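Putative lipase (PDB 3BZW) probably hydrolyses ester bonds in lipid-like substrates as a GDSL-type member of the SGNH hydrolase clan, perhaps acting as a lysophospholipase. Local coordinates at residues P39-D44 / R240-T245; D141-R146 / Q200-A205; I149-L154 / I163-P168; N189-G192 / A197-Q200. All blocks are in the same frame, centred on the assembly; numbering follows the deposited sequence.

Contact 1: P39-D44 / R240-T245; sequences PNCYGD and RLHPDT. With ACT (acetate ion), chain G.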
loop_
_atom_site.group_PDB
_atom_site.type_symbol
_atom_site.label_atom_id
_atom_site.label_comp_id
_atom_site.label_asym_id
_atom_site.label_seq_id
_atom_site.Cartn_x
_atom_site.Cartn_y
_atom_site.Cartn_z
ATOM N N PRO A 39 -10.471 -43.375 16.240
ATOM C CA PRO A 39 -11.530 -43.822 17.154
ATOM C C PRO A 39 -11.003 -44.001 18.579
ATOM O O PRO A 39 -11.757 -43.906 19.546
ATOM C CB PRO A 39 -11.970 -45.157 16.547
ATOM C CG PRO A 39 -11.669 -44.987 15.088
ATOM C CD PRO A 39 -10.326 -44.310 15.110
ATOM N N ASN A 40 -9.702 -44.254 18.692
ATOM C CA ASN A 40 -9.055 -44.485 19.982
ATOM C C ASN A 40 -8.717 -43.247 20.809
ATOM O O ASN A 40 -8.261 -43.375 21.946
ATOM C CB ASN A 40 -7.770 -45.288 19.775
ATOM C CG ASN A 40 -8.031 -46.695 19.292
ATOM O OD1 ASN A 40 -7.134 -47.358 18.770
ATOM N ND2 ASN A 40 -9.260 -47.164 19.466
ATOM N N CYS A 41 -8.926 -42.057 20.252
ATOM C CA CYS A 41 -8.605 -40.830 20.980
ATOM C C CYS A 41 -9.424 -40.752 22.266
ATOM O O CYS A 41 -10.620 -40.468 22.228
ATOM C CB CYS A 41 -8.880 -39.603 20.110
ATOM S SG CYS A 41 -8.257 -38.060 20.823
ATOM N N TYR A 42 -8.768 -40.998 23.400
ATOM C CA TYR A 42 -9.418 -40.996 24.713
ATOM C C TYR A 42 -10.515 -42.063 24.770
ATOM O O TYR A 42 -11.478 -41.956 25.532
ATOM C CB TYR A 42 -9.985 -39.609 25.031
ATOM C CG TYR A 42 -8.913 -38.601 25.397
ATOM C CD1 TYR A 42 -8.197 -38.714 26.592
ATOM C CD2 TYR A 42 -8.589 -37.558 24.534
ATOM C CE1 TYR A 42 -7.179 -37.807 26.915
ATOM C CE2 TYR A 42 -7.576 -36.648 24.845
ATOM C CZ TYR A 42 -6.875 -36.776 26.033
ATOM O OH TYR A 42 -5.870 -35.880 26.332
ATOM N N GLY A 43 -10.343 -43.101 23.954
ATOM C CA GLY A 43 -11.297 -44.194 23.909
ATOM C C GLY A 43 -12.734 -43.767 23.696
ATOM O O GLY A 43 -13.037 -42.981 22.798
ATOM N N ASP A 44 -13.623 -44.290 24.531
ATOM C CA ASP A 44 -15.039 -43.971 24.434
ATOM C C ASP A 44 -15.415 -42.665 25.120
ATOM O O ASP A 44 -16.595 -42.336 25.220
ATOM C CB ASP A 44 -15.881 -45.107 25.019
ATOM C CG ASP A 44 -15.664 -46.422 24.297
ATOM O OD1 ASP A 44 -15.604 -46.414 23.048
ATOM O OD2 ASP A 44 -15.564 -47.464 24.978
ATOM N N ARG A 240 -5.657 -28.804 25.181
ATOM C CA ARG A 240 -6.447 -27.809 24.472
ATOM C C ARG A 240 -6.203 -28.001 22.978
ATOM O O ARG A 240 -6.321 -27.061 22.188
ATOM C CB ARG A 240 -6.036 -26.398 24.908
ATOM C CG ARG A 240 -6.169 -26.168 26.404
ATOM C CD ARG A 240 -5.880 -24.727 26.789
ATOM N NE ARG A 240 -5.793 -24.579 28.239
ATOM C CZ ARG A 240 -5.561 -23.431 28.862
ATOM N NH1 ARG A 240 -5.394 -22.316 28.161
ATOM N NH2 ARG A 240 -5.488 -23.399 30.188
ATOM N N LEU A 241 -5.857 -29.236 22.613
ATOM C CA LEU A 241 -5.587 -29.612 21.224
ATOM C C LEU A 241 -6.702 -30.500 20.672
ATOM O O LEU A 241 -7.254 -30.231 19.606
ATOM C CB LEU A 241 -4.248 -30.360 21.127
ATOM C CG LEU A 241 -3.936 -31.139 19.838
ATOM C CD1 LEU A 241 -3.818 -30.173 18.657
ATOM C CD2 LEU A 241 -2.639 -31.924 20.012
ATOM N N HIS A 242 -7.038 -31.555 21.406
ATOM C CA HIS A 242 -8.083 -32.469 20.958
ATOM C C HIS A 242 -9.484 -32.060 21.400
ATOM O O HIS A 242 -9.737 -31.827 22.583
ATOM C CB HIS A 242 -7.799 -33.889 21.453
ATOM C CG HIS A 242 -6.438 -34.397 21.088
ATOM N ND1 HIS A 242 -5.451 -34.620 22.024
ATOM C CD2 HIS A 242 -5.909 -34.746 19.892
ATOM C CE1 HIS A 242 -4.374 -35.090 21.421
ATOM N NE2 HIS A 242 -4.625 -35.176 20.127
ATOM N N PRO A 243 -10.415 -31.957 20.442
ATOM C CA PRO A 243 -11.791 -31.580 20.762
ATOM C C PRO A 243 -12.460 -32.666 21.610
ATOM O O PRO A 243 -12.109 -33.851 21.505
ATOM C CB PRO A 243 -12.444 -31.473 19.385
ATOM C CG PRO A 243 -11.306 -31.074 18.495
ATOM C CD PRO A 243 -10.198 -31.966 18.985
ATOM N N ASP A 244 -13.400 -32.271 22.462
ATOM C CA ASP A 244 -14.125 -33.261 23.245
ATOM C C ASP A 244 -15.354 -33.592 22.409
ATOM O O ASP A 244 -15.476 -33.115 21.278
ATOM C CB ASP A 244 -14.532 -32.725 24.626
ATOM C CG ASP A 244 -15.282 -31.408 24.563
ATOM O OD1 ASP A 244 -15.801 -31.035 23.489
ATOM O OD2 ASP A 244 -15.365 -30.741 25.623
ATOM N N THR A 245 -16.255 -34.405 22.947
ATOM C CA THR A 245 -17.451 -34.779 22.208
ATOM C C THR A 245 -18.229 -33.551 21.736
ATOM O O THR A 245 -18.689 -33.506 20.590
ATOM C CB THR A 245 -18.359 -35.692 23.065
ATOM O OG1 THR A 245 -17.739 -36.980 23.195
ATOM C CG2 THR A 245 -19.732 -35.852 22.421
HETATM C C ACT G . -2.884 -35.756 17.040
HETATM O O ACT G . -2.583 -35.803 18.220
HETATM O OXT ACT G . -2.638 -36.704 16.314
HETATM C CH3 ACT G . -3.576 -34.537 16.484
#
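Cys41 lays its sulfur over one face of the His242 imidazole, and this buried stack is the closely fitted part of the contact. SG stands 4.4 Å from the centroid of the His242 ring, 23° off the ring normal and displaced toward CG. The thiol gets there because SG is trans to the Cys41 backbone N (chi1 -170°). On the opposite face Leu241 CD2 sits 3.7 Å above the ring plane, so each face has a neighbour near its rim. Both ring nitrogens are engaged as well: ND1 with Asp239, and NE2 with an acetate oxygen (O) at 2.9 Å in a nearly straight bond of 168°. The more open side is the partly exposed Tyr42, which crosses His242 at about a right angle without stacking, CE2 to ND1 4.1 Å. Its hydroxyl goes to the same Asp239. With a phenylalanine in place of His242, the acetate and Asp239 would probably each be left without a ring-nitrogen partner. The acetate, probably from the crystallisation liquor, only marks the site; Ser35 N, Gly68 N and Asn99 ND2 also bind it, an arrangement consistent with the Ser-His-Asp triad and oxyanion hole of SGNH hydrolases.

Contact 2: D141-R146 / Q200-A205; sequences DTYRGR and QAIKEA. With SO4 (sulfate ion), chain L.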
loop_
_atom_site.group_PDB
_atom_site.type_symbol
_atom_site.label_atom_id
_atom_site.label_comp_id
_atom_site.label_asym_id
_atom_site.label_seq_id
_atom_site.Cartn_x
_atom_site.Cartn_y
_atom_site.Cartn_z
ATOM N N ASP A 141 10.335 -34.867 2.830
ATOM C CA ASP A 141 11.134 -33.988 3.678
ATOM C C ASP A 141 10.423 -32.678 4.000
ATOM O O ASP A 141 10.765 -32.011 4.970
ATOM C CB ASP A 141 12.475 -33.650 3.017
ATOM C CG ASP A 141 13.305 -34.879 2.693
ATOM O OD1 ASP A 141 13.304 -35.837 3.492
ATOM O OD2 ASP A 141 13.977 -34.874 1.639
ATOM N N THR A 142 9.440 -32.307 3.187
ATOM C CA THR A 142 8.729 -31.053 3.412
ATOM C C THR A 142 7.216 -31.225 3.403
ATOM O O THR A 142 6.696 -32.222 2.904
ATOM C CB THR A 142 9.103 -30.011 2.345
ATOM O OG1 THR A 142 8.529 -30.389 1.091
ATOM C CG2 THR A 142 10.619 -29.929 2.192
ATOM N N TYR A 143 6.518 -30.236 3.954
ATOM C CA TYR A 143 5.064 -30.266 4.033
ATOM C C TYR A 143 4.431 -30.183 2.643
ATOM O O TYR A 143 3.538 -30.967 2.312
ATOM C CB TYR A 143 4.580 -29.105 4.901
ATOM C CG TYR A 143 3.119 -29.168 5.284
ATOM C CD1 TYR A 143 2.617 -30.237 6.032
ATOM C CD2 TYR A 143 2.246 -28.138 4.943
ATOM C CE1 TYR A 143 1.284 -30.273 6.436
ATOM C CE2 TYR A 143 0.910 -28.166 5.338
ATOM C CZ TYR A 143 0.440 -29.232 6.087
ATOM O OH TYR A 143 -0.866 -29.239 6.515
ATOM N N ARG A 144 4.888 -29.233 1.833
ATOM C CA ARG A 144 4.357 -29.078 0.483
ATOM C C ARG A 144 4.673 -30.333 -0.322
ATOM O O ARG A 144 3.870 -30.774 -1.149
ATOM C CB ARG A 144 4.958 -27.838 -0.185
ATOM C CG ARG A 144 4.326 -26.534 0.295
ATOM C CD ARG A 144 5.137 -25.320 -0.125
ATOM N NE ARG A 144 4.416 -24.075 0.135
ATOM C CZ ARG A 144 4.970 -22.869 0.103
ATOM N NH1 ARG A 144 6.259 -22.735 -0.174
ATOM N NH2 ARG A 144 4.232 -21.791 0.333
ATOM N N GLY A 145 5.844 -30.909 -0.066
ATOM C CA GLY A 145 6.232 -32.124 -0.762
ATOM C C GLY A 145 5.304 -33.265 -0.392
ATOM O O GLY A 145 4.918 -34.069 -1.241
ATOM N N ARG A 146 4.941 -33.338 0.886
ATOM C CA ARG A 146 4.048 -34.387 1.370
ATOM C C ARG A 146 2.650 -34.235 0.785
ATOM O O ARG A 146 1.974 -35.225 0.500
ATOM C CB ARG A 146 3.973 -34.352 2.899
ATOM C CG ARG A 146 5.278 -34.712 3.581
ATOM C CD ARG A 146 5.150 -34.622 5.093
ATOM N NE ARG A 146 6.365 -35.079 5.761
ATOM C CZ ARG A 146 6.456 -35.304 7.066
ATOM N NH1 ARG A 146 5.398 -35.113 7.844
ATOM N NH2 ARG A 146 7.599 -35.723 7.593
ATOM N N GLN A 200 -2.650 -22.728 5.490
ATOM C CA GLN A 200 -2.645 -22.110 4.169
ATOM C C GLN A 200 -2.182 -23.015 3.032
ATOM O O GLN A 200 -2.720 -22.942 1.927
ATOM C CB GLN A 200 -1.815 -20.827 4.199
ATOM C CG GLN A 200 -2.404 -19.729 5.098
ATOM C CD GLN A 200 -3.851 -19.390 4.760
ATOM O OE1 GLN A 200 -4.195 -19.171 3.597
ATOM N NE2 GLN A 200 -4.704 -19.336 5.783
ATOM N N ALA A 201 -1.197 -23.871 3.291
ATOM C CA ALA A 201 -0.694 -24.775 2.256
ATOM C C ALA A 201 -1.813 -25.692 1.763
ATOM O O ALA A 201 -1.896 -26.008 0.575
ATOM C CB ALA A 201 0.463 -25.609 2.798
ATOM N N ILE A 202 -2.669 -26.130 2.678
ATOM C CA ILE A 202 -3.771 -26.994 2.292
ATOM C C ILE A 202 -4.756 -26.197 1.433
ATOM O O ILE A 202 -5.201 -26.668 0.382
ATOM C CB ILE A 202 -4.480 -27.577 3.532
ATOM C CG1 ILE A 202 -3.533 -28.544 4.256
ATOM C CG2 ILE A 202 -5.746 -28.315 3.114
ATOM C CD1 ILE A 202 -4.058 -29.044 5.593
ATOM N N LYS A 203 -5.078 -24.981 1.860
ATOM C CA LYS A 203 -6.007 -24.150 1.093
ATOM C C LYS A 203 -5.480 -23.917 -0.322
ATOM O O LYS A 203 -6.236 -23.979 -1.293
ATOM C CB LYS A 203 -6.225 -22.802 1.786
ATOM C CG LYS A 203 -6.850 -22.918 3.169
ATOM C CD LYS A 203 -7.166 -21.558 3.778
ATOM C CE LYS A 203 -8.275 -20.851 3.014
ATOM N NZ LYS A 203 -8.728 -19.619 3.711
ATOM N N GLU A 204 -4.183 -23.647 -0.429
ATOM C CA GLU A 204 -3.550 -23.401 -1.725
ATOM C C GLU A 204 -3.560 -24.628 -2.628
ATOM O O GLU A 204 -3.601 -24.507 -3.855
ATOM C CB GLU A 204 -2.111 -22.937 -1.515
ATOM C CG GLU A 204 -2.007 -21.509 -1.014
ATOM C CD GLU A 204 -0.711 -21.241 -0.282
ATOM O OE1 GLU A 204 0.315 -21.853 -0.641
ATOM O OE2 GLU A 204 -0.720 -20.406 0.647
ATOM N N ALA A 205 -3.513 -25.808 -2.022
ATOM C CA ALA A 205 -3.510 -27.049 -2.791
ATOM C C ALA A 205 -4.778 -27.202 -3.629
ATOM O O ALA A 205 -4.773 -27.899 -4.643
ATOM C CB ALA A 205 -3.345 -28.249 -1.855
HETATM S S SO4 L . 6.208 -18.897 -0.438
HETATM O O1 SO4 L . 6.407 -17.567 0.179
HETATM O O2 SO4 L . 4.780 -19.259 -0.340
HETATM O O3 SO4 L . 6.597 -18.852 -1.862
HETATM O O4 SO4 L . 7.028 -19.901 0.267
HETATM O O HOH W 1 1.916 -22.878 0.947
#
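The apolar part of this helix-on-helix contact belongs to Tyr143, whose ring points from the first turn of helix 143-157 at helix 195-210. Ala201 meets the ring at its edge, its CB 3.6 Å from Tyr143 CE2. Further out, Ile202 crosses the tyrosine obliquely, and its methyl CD1 presses on the hydroxyl oxygen, 3.3 Å from Tyr143 OH. The ring can reach this far because CG lies trans to the backbone N (chi1 -169°). Its buried hydroxyl is satisfied by the Tyr198 carbonyl, one turn back on the same partner helix.

The charged part lies to one side, where Arg144 runs out in an extended chain. Its guanidinium holds a sulfate, probably from the crystallisation liquor, in a two-pronged grip at its edge: NH1 bonds O4 at 3.0 Å (160°) and NH2 bonds O2 at 2.7 Å (152°). Thr130 of the third subunit binds the same sulfate. Glu204 OE1 stops 4.0 Å from Arg144 NH2, too far for a salt bridge, and a water mediates instead, accepting from NH2 at 2.6 Å and donating to OE1.

Capping makes a third kind of interaction. Thr142 is the N-cap residue of helix 143-157, and its OG1 accepts from Gly145 N at 3.0 Å.

Chemically, then, the helices are joined by close packing round one anchored phenol, while the arginine, which also bonds the Gly108 carbonyl through NH1, probably has its charge balanced in this crystal by a nearby carboxylate and a bound anion at a subunit boundary.

Contact 3: I149-L154 / I163-P168; sequences IGITQL and IVLLTP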
loop_
_atom_site.group_PDB
_atom_site.type_symbol
_atom_site.label_atom_id
_atom_site.label_comp_id
_atom_site.label_asym_id
_atom_site.label_seq_id
_atom_site.Cartn_x
_atom_site.Cartn_y
_atom_site.Cartn_z
ATOM N N ILE A 149 2.773 -35.458 -2.846
ATOM C CA ILE A 149 2.774 -36.921 -2.868
ATOM C C ILE A 149 1.399 -37.469 -2.469
ATOM O O ILE A 149 0.869 -38.384 -3.108
ATOM C CB ILE A 149 3.823 -37.496 -1.886
ATOM C CG1 ILE A 149 5.235 -37.166 -2.375
ATOM C CG2 ILE A 149 3.626 -39.003 -1.738
ATOM C CD1 ILE A 149 6.337 -37.486 -1.370
ATOM N N GLY A 150 0.831 -36.899 -1.410
ATOM C CA GLY A 150 -0.466 -37.343 -0.924
ATOM C C GLY A 150 -1.630 -37.173 -1.884
ATOM O O GLY A 150 -2.409 -38.104 -2.097
ATOM N N ILE A 151 -1.768 -35.984 -2.460
ATOM C CA ILE A 151 -2.859 -35.750 -3.393
ATOM C C ILE A 151 -2.664 -36.575 -4.666
ATOM O O ILE A 151 -3.633 -37.042 -5.265
ATOM C CB ILE A 151 -3.000 -34.246 -3.723
ATOM C CG1 ILE A 151 -3.396 -33.484 -2.447
ATOM C CG2 ILE A 151 -4.065 -34.036 -4.791
ATOM C CD1 ILE A 151 -3.592 -31.990 -2.635
ATOM N N THR A 152 -1.413 -36.768 -5.072
ATOM C CA THR A 152 -1.125 -37.570 -6.256
ATOM C C THR A 152 -1.650 -38.990 -6.053
ATOM O O THR A 152 -2.368 -39.528 -6.900
ATOM C CB THR A 152 0.394 -37.629 -6.529
ATOM O OG1 THR A 152 0.838 -36.355 -7.011
ATOM C CG2 THR A 152 0.720 -38.708 -7.561
ATOM N N GLN A 153 -1.297 -39.587 -4.919
ATOM C CA GLN A 153 -1.722 -40.945 -4.597
ATOM C C GLN A 153 -3.235 -41.041 -4.422
ATOM O O GLN A 153 -3.851 -42.026 -4.829
ATOM C CB GLN A 153 -1.004 -41.434 -3.337
ATOM C CG GLN A 153 0.504 -41.558 -3.528
ATOM C CD GLN A 153 0.864 -42.522 -4.651
ATOM O OE1 GLN A 153 1.848 -42.321 -5.367
ATOM N NE2 GLN A 153 0.071 -43.573 -4.804
ATOM N N LEU A 154 -3.839 -40.023 -3.818
ATOM C CA LEU A 154 -5.287 -40.031 -3.635
ATOM C C LEU A 154 -5.990 -40.053 -4.991
ATOM O O LEU A 154 -6.946 -40.804 -5.192
ATOM C CB LEU A 154 -5.735 -38.800 -2.837
ATOM C CG LEU A 154 -5.515 -38.870 -1.320
ATOM C CD1 LEU A 154 -5.652 -37.485 -0.700
ATOM C CD2 LEU A 154 -6.524 -39.840 -0.714
ATOM N N ILE A 163 -13.098 -36.390 -3.424
ATOM C CA ILE A 163 -12.074 -36.334 -2.381
ATOM C C ILE A 163 -11.970 -34.893 -1.886
ATOM O O ILE A 163 -11.736 -33.974 -2.674
ATOM C CB ILE A 163 -10.698 -36.787 -2.917
ATOM C CG1 ILE A 163 -10.829 -38.144 -3.616
ATOM C CG2 ILE A 163 -9.706 -36.891 -1.768
ATOM C CD1 ILE A 163 -9.551 -38.601 -4.310
ATOM N N VAL A 164 -12.133 -34.699 -0.581
ATOM C CA VAL A 164 -12.110 -33.355 -0.013
ATOM C C VAL A 164 -11.080 -33.195 1.102
ATOM O O VAL A 164 -10.908 -34.092 1.929
ATOM C CB VAL A 164 -13.502 -33.000 0.549
ATOM C CG1 VAL A 164 -13.578 -31.511 0.871
ATOM C CG2 VAL A 164 -14.580 -33.406 -0.447
ATOM N N LEU A 165 -10.402 -32.049 1.118
ATOM C CA LEU A 165 -9.402 -31.769 2.144
ATOM C C LEU A 165 -9.984 -30.832 3.197
ATOM O O LEU A 165 -10.727 -29.910 2.870
ATOM C CB LEU A 165 -8.171 -31.095 1.535
ATOM C CG LEU A 165 -7.481 -31.779 0.356
ATOM C CD1 LEU A 165 -6.221 -31.002 -0.001
ATOM C CD2 LEU A 165 -7.147 -33.216 0.723
ATOM N N LEU A 166 -9.636 -31.072 4.456
ATOM C CA LEU A 166 -10.100 -30.225 5.549
ATOM C C LEU A 166 -8.867 -29.596 6.193
ATOM O O LEU A 166 -7.877 -30.283 6.452
ATOM C CB LEU A 166 -10.848 -31.051 6.602
ATOM C CG LEU A 166 -12.036 -31.912 6.163
ATOM C CD1 LEU A 166 -12.648 -32.578 7.393
ATOM C CD2 LEU A 166 -13.066 -31.063 5.451
ATOM N N THR A 167 -8.924 -28.294 6.447
ATOM C CA THR A 167 -7.803 -27.615 7.076
ATOM C C THR A 167 -7.782 -27.917 8.574
ATOM O O THR A 167 -8.825 -28.136 9.193
ATOM C CB THR A 167 -7.870 -26.079 6.880
ATOM O OG1 THR A 167 -9.164 -25.594 7.260
ATOM C CG2 THR A 167 -7.594 -25.714 5.423
ATOM N N PRO A 168 -6.584 -27.938 9.173
ATOM C CA PRO A 168 -6.398 -28.212 10.601
ATOM C C PRO A 168 -7.127 -27.188 11.475
ATOM O O PRO A 168 -7.290 -26.029 11.083
ATOM C CB PRO A 168 -4.882 -28.134 10.773
ATOM C CG PRO A 168 -4.358 -28.538 9.416
ATOM C CD PRO A 168 -5.288 -27.795 8.488
#
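Ile163 opens the strand's approach to the helix, its CD1 set against the carbonyl and CB of Leu154. That methyl lies 3.5 Å from the Leu154 carbonyl O and 4.1 Å from its CB, so it touches backbone and side chain of one residue together. The reach follows from an extended chain: CG1 is trans to the carbonyl carbon (chi1 -52°) and CD1 continues outward from it. Val164 turns to the other side of the sheet, toward Leu262. Leu165 faces the helix again and meets Ile151 methyl to methyl, CD1 to CD1 at 3.9 Å, the two side chains crossing at about a right angle. Leu166 points off the helix side once more, against Phe95. With Thr167 and Pro168 the strand has ended, and their side chains rest on helix 195-210, at Lys203 and Ile202.

Leu154 and Leu165 also touch Val94 of the adjacent parallel strand 91-95. Helix 143-157 thus lies over the sheet in the beta-alpha-beta connection from 91-95 to 162-166, with a long hairpin inserted before it. Since the meeting side chains are aliphatic and buried, with one methyl also against a backbone carbonyl, cohesion here probably rests mainly on dispersion forces and the exclusion of water.

Contact 4: N189-G192 / A197-Q200; sequences NGCG and AYVQ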
loop_
_atom_site.group_PDB
_atom_site.type_symbol
_atom_site.label_atom_id
_atom_site.label_comp_id
_atom_site.label_asym_id
_atom_site.label_seq_id
_atom_site.Cartn_x
_atom_site.Cartn_y
_atom_site.Cartn_z
ATOM N N ASN A 189 6.781 -23.068 15.570
ATOM C CA ASN A 189 7.295 -24.384 15.916
ATOM C C ASN A 189 8.816 -24.349 15.829
ATOM O O ASN A 189 9.417 -23.275 15.770
ATOM C CB ASN A 189 6.748 -25.463 14.974
ATOM C CG ASN A 189 7.035 -25.172 13.517
ATOM O OD1 ASN A 189 7.899 -24.359 13.189
ATOM N ND2 ASN A 189 6.319 -25.851 12.632
ATOM N N GLY A 190 9.425 -25.531 15.800
ATOM C CA GLY A 190 10.870 -25.642 15.738
ATOM C C GLY A 190 11.543 -25.183 14.458
ATOM O O GLY A 190 12.766 -25.024 14.438
ATOM N N CYS A 191 10.784 -24.988 13.383
ATOM C CA CYS A 191 11.409 -24.527 12.152
ATOM C C CYS A 191 10.959 -23.121 11.765
ATOM O O CYS A 191 11.001 -22.741 10.599
ATOM C CB CYS A 191 11.199 -25.531 10.996
ATOM S SG CYS A 191 9.511 -25.949 10.517
ATOM N N GLY A 192 10.541 -22.358 12.772
ATOM C CA GLY A 192 10.134 -20.975 12.575
ATOM C C GLY A 192 8.841 -20.706 11.836
ATOM O O GLY A 192 8.716 -19.691 11.156
ATOM N N ALA A 197 0.966 -21.430 8.382
ATOM C CA ALA A 197 1.605 -21.963 7.184
ATOM C C ALA A 197 1.068 -23.332 6.790
ATOM O O ALA A 197 0.944 -23.641 5.605
ATOM C CB ALA A 197 3.112 -22.042 7.393
ATOM N N TYR A 198 0.745 -24.147 7.788
ATOM C CA TYR A 198 0.246 -25.490 7.540
ATOM C C TYR A 198 -1.223 -25.485 7.143
ATOM O O TYR A 198 -1.690 -26.394 6.472
ATOM C CB TYR A 198 0.499 -26.355 8.777
ATOM C CG TYR A 198 1.972 -26.425 9.111
ATOM C CD1 TYR A 198 2.780 -27.450 8.603
ATOM C CD2 TYR A 198 2.584 -25.409 9.848
ATOM C CE1 TYR A 198 4.163 -27.452 8.814
ATOM C CE2 TYR A 198 3.963 -25.402 10.064
ATOM C CZ TYR A 198 4.745 -26.420 9.542
ATOM O OH TYR A 198 6.108 -26.387 9.726
ATOM N N VAL A 199 -1.942 -24.446 7.551
ATOM C CA VAL A 199 -3.347 -24.300 7.204
ATOM C C VAL A 199 -3.425 -23.771 5.765
ATOM O O VAL A 199 -4.148 -24.307 4.921
ATOM C CB VAL A 199 -4.041 -23.293 8.158
ATOM C CG1 VAL A 199 -5.436 -22.964 7.659
ATOM C CG2 VAL A 199 -4.108 -23.881 9.562
ATOM N N GLN A 200 -2.650 -22.728 5.490
ATOM C CA GLN A 200 -2.645 -22.110 4.169
ATOM C C GLN A 200 -2.182 -23.015 3.032
ATOM O O GLN A 200 -2.720 -22.942 1.927
ATOM C CB GLN A 200 -1.815 -20.827 4.199
ATOM C CG GLN A 200 -2.404 -19.729 5.098
ATOM C CD GLN A 200 -3.851 -19.390 4.760
ATOM O OE1 GLN A 200 -4.195 -19.171 3.597
ATOM N NE2 GLN A 200 -4.704 -19.336 5.783
#
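Asn189 and Tyr198 approach from opposite directions, the amide from the loop and the phenol from helix 195-210, with their planes 73° apart. They join where Asn189 ND2 donates to Tyr198 OH at 3.0 Å. The hydroxyl oxygen lies almost in the amide plane, although the bond is somewhat bent (147° at the hydrogen). The same nitrogen hangs obliquely beside the ring, 3.5 Å from Tyr198 CE2. Cys191 comes to the hydroxyl too, its SG 3.5 Å from Tyr198 OH.

The amide is poised by its first torsion, which puts CG between the backbone N and the carbonyl carbon of Asn189 (chi1 56°). This folds the side chain over its own turn, and OD1 accepts from Cys191 N at 3.0 Å, the donor standing well above the carbonyl plane. OD1 takes a further bond from Glu193 N, so the oxygen end is fixed by the loop while the nitrogen end faces the tyrosine. Both buried polar ends have second partners: ND2 also donates to the Tyr101 carbonyl, and Tyr198 OH also bonds the Val105 carbonyl. A leucine at Asn189 would probably leave the Tyr101 carbonyl and the tyrosine hydroxyl without this donor, and the backbone N-H groups of Cys191 and Glu193 without their side-chain acceptor.

A weak bond of 3.3 Å from Gly192 N to Asn189 O closes a type I beta turn. Superposed on it is the Asx turn made by Asn189 OD1, and together they shape the loop that leads into helix 195-210 within this SGNH-type fold.

As a worked example, these contacts show a presumed active site and the scaffold behind it. Contact 1, with its acetate, stands apart: its centre is about 26 Å from that of contact 2, on the other side of the chain's centre, and its nearest atoms are about 8 Å from contact 3, 11 Å from contact 4 and 13 Å from contact 2. The others all touch one another. Contacts 2 and 3 share helix 143-157, contacts 2 and 4 share helix 195-210, and contacts 3 and 4 meet where Thr167 CG2 lies 3.8 Å from Val199 O. Arg146, in segment 141-146, forms a salt bridge with Asp100, so this scaffold may connect to the acetate site through neighbouring Asn99.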